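Local coordinates for RagB/SusD domain protein (Flavobacterium johnsoniae, PDB 5J5U) that probably binds chitin as a SusD-like protein of a polysaccharide utilization locus for chitin conversion, at residues P331-S336 and I369-V374. Residues are numbered along the deposited sequence; the frame is centred on the assembly and turned at random.
Sequences PFLHVS and IKQLEV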
loop_
_atom_site.group_PDB
_atom_site.type_symbol
_atom_site.label_atom_id
_atom_site.label_comp_id
_atom_site.label_asym_id
_atom_site.label_seq_id
_atom_site.Cartn_x
_atom_site.Cartn_y
_atom_site.Cartn_z
ATOM N N PRO A 331 5.469 -13.892 -3.111
ATOM C CA PRO A 331 4.152 -13.402 -3.523
ATOM C C PRO A 331 3.949 -11.930 -3.169
ATOM O O PRO A 331 4.573 -11.436 -2.230
ATOM C CB PRO A 331 3.191 -14.292 -2.739
ATOM C CG PRO A 331 4.005 -14.771 -1.560
ATOM C CD PRO A 331 5.393 -14.925 -2.065
ATOM N N PHE A 332 3.070 -11.248 -3.890
ATOM C CA PHE A 332 2.773 -9.851 -3.584
ATOM C C PHE A 332 1.317 -9.682 -3.153
ATOM O O PHE A 332 0.403 -10.029 -3.892
ATOM C CB PHE A 332 3.066 -8.958 -4.785
ATOM C CG PHE A 332 3.028 -7.498 -4.471
ATOM C CD1 PHE A 332 1.826 -6.794 -4.508
ATOM C CD2 PHE A 332 4.196 -6.814 -4.149
ATOM C CE1 PHE A 332 1.787 -5.428 -4.212
ATOM C CE2 PHE A 332 4.163 -5.437 -3.864
ATOM C CZ PHE A 332 2.960 -4.746 -3.898
ATOM N N LEU A 333 1.131 -9.133 -1.953
ATOM C CA LEU A 333 -0.174 -8.884 -1.348
ATOM C C LEU A 333 -0.728 -7.480 -1.665
ATOM O O LEU A 333 -0.142 -6.479 -1.258
ATOM C CB LEU A 333 -0.070 -9.065 0.177
ATOM C CG LEU A 333 -1.325 -8.831 1.027
ATOM C CD1 LEU A 333 -2.417 -9.796 0.643
ATOM C CD2 LEU A 333 -1.022 -8.934 2.519
ATOM N N HIS A 334 -1.874 -7.415 -2.344
ATOM C CA HIS A 334 -2.502 -6.135 -2.703
ATOM C C HIS A 334 -3.514 -5.597 -1.680
ATOM O O HIS A 334 -3.464 -4.424 -1.300
ATOM C CB HIS A 334 -3.208 -6.257 -4.054
ATOM C CG HIS A 334 -2.272 -6.362 -5.213
ATOM N ND1 HIS A 334 -1.498 -5.305 -5.641
ATOM C CD2 HIS A 334 -1.987 -7.397 -6.038
ATOM C CE1 HIS A 334 -0.777 -5.684 -6.679
ATOM N NE2 HIS A 334 -1.053 -6.950 -6.939
ATOM N N VAL A 335 -4.467 -6.441 -1.294
ATOM C CA VAL A 335 -5.505 -6.084 -0.333
ATOM C C VAL A 335 -5.691 -7.245 0.634
ATOM O O VAL A 335 -5.651 -8.407 0.224
ATOM C CB VAL A 335 -6.852 -5.751 -1.013
ATOM C CG1 VAL A 335 -7.749 -5.019 -0.041
ATOM C CG2 VAL A 335 -6.648 -4.935 -2.329
ATOM N N SER A 336 -5.918 -6.948 1.908
ATOM C CA SER A 336 -5.825 -7.998 2.905
ATOM C C SER A 336 -7.016 -8.055 3.848
ATOM O O SER A 336 -7.766 -7.082 3.986
ATOM C CB SER A 336 -4.546 -7.824 3.721
ATOM O OG SER A 336 -4.654 -6.717 4.594
ATOM N N ILE A 369 -0.550 -11.076 11.480
ATOM C CA ILE A 369 0.507 -11.985 11.918
ATOM C C ILE A 369 0.515 -13.238 11.054
ATOM O O ILE A 369 1.583 -13.718 10.665
ATOM C CB ILE A 369 0.353 -12.372 13.403
ATOM C CG1 ILE A 369 0.514 -11.136 14.284
ATOM C CG2 ILE A 369 1.406 -13.404 13.807
ATOM C CD1 ILE A 369 0.105 -11.367 15.722
ATOM N N LYS A 370 -0.667 -13.736 10.701
ATOM C CA LYS A 370 -0.731 -14.964 9.909
ATOM C C LYS A 370 -0.545 -14.755 8.419
ATOM O O LYS A 370 -0.218 -15.711 7.714
ATOM C CB LYS A 370 -2.057 -15.711 10.145
ATOM C CG LYS A 370 -2.108 -16.448 11.491
ATOM C CD LYS A 370 -3.444 -17.143 11.777
ATOM C CE LYS A 370 -3.362 -17.908 13.109
ATOM N NZ LYS A 370 -4.591 -18.681 13.433
ATOM N N GLN A 371 -0.760 -13.532 7.927
ATOM C CA GLN A 371 -0.688 -13.307 6.480
ATOM C C GLN A 371 0.745 -13.470 5.975
ATOM O O GLN A 371 0.973 -13.706 4.795
ATOM C CB GLN A 371 -1.226 -11.916 6.114
ATOM C CG GLN A 371 -0.179 -10.812 6.162
ATOM C CD GLN A 371 -0.773 -9.421 6.051
ATOM O OE1 GLN A 371 -1.937 -9.201 6.386
ATOM N NE2 GLN A 371 0.032 -8.469 5.586
ATOM N N LEU A 372 1.706 -13.373 6.886
ATOM C CA LEU A 372 3.116 -13.498 6.526
ATOM C C LEU A 372 3.503 -14.935 6.155
ATOM O O LEU A 372 4.549 -15.172 5.546
ATOM C CB LEU A 372 4.001 -13.014 7.677
ATOM C CG LEU A 372 3.882 -11.573 8.170
ATOM C CD1 LEU A 372 5.022 -11.292 9.125
ATOM C CD2 LEU A 372 3.919 -10.587 7.017
ATOM N N GLU A 373 2.654 -15.893 6.509
ATOM C CA GLU A 373 2.975 -17.289 6.252
ATOM C C GLU A 373 3.139 -17.560 4.760
ATOM O O GLU A 373 4.016 -18.313 4.340
ATOM C CB GLU A 373 1.893 -18.186 6.838
ATOM C CG GLU A 373 1.811 -18.123 8.360
ATOM C CD GLU A 373 0.685 -18.971 8.914
ATOM O OE1 GLU A 373 0.128 -19.803 8.159
ATOM O OE2 GLU A 373 0.333 -18.786 10.094
ATOM N N VAL A 374 2.332 -16.891 3.949
ATOM C CA VAL A 374 2.355 -17.145 2.517
ATOM C C VAL A 374 3.697 -16.727 1.918
ATOM O O VAL A 374 4.047 -17.165 0.831
ATOM C CB VAL A 374 1.194 -16.426 1.804
ATOM C CG1 VAL A 374 1.356 -14.919 1.882
ATOM C CG2 VAL A 374 1.081 -16.898 0.364
#
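Gln371, on the segment of helix 357-371, makes the contact with Leu333 and Ser336. Its CG lies between the backbone N and carbonyl carbon (chi1 88°), and from there the extended chain delivers the amide to the strand. Leu333 meets it at about a right angle: CD2 sits above the amide plane, 3.3 Å from Gln371 NE2 and 3.6 Å from Gln371 CD. That NE2 weakly hydrogen-bonds Thr410 O. On the other branch, Gln371 OE1 merely packs against Ser336 CB at 4.0 Å; Ser336 OG is committed to Glu339 N, capping helix 337-349. With an alanine at Gln371, Leu333 CD2 would probably lose the flat group it lies on, and Thr410 O its weak donor. The chain then turns, with Glu373 N bonded to Lys370 O, and brings Val374 to Pro331. Here Pro331 CG rests 3.4 Å from Val374 O and 4.1 Å from Val374 CG2, van der Waals packing at a more open margin. Tyr375 follows, touching both Pro331 and Leu333. The contact thus joins strand 332-335, paired antiparallel with 224-226, and its flanking residues to helix 357-371 and the following 3-10 turn, with helix 399-410 reached through Thr410 and helix 178-195 packed against Val335.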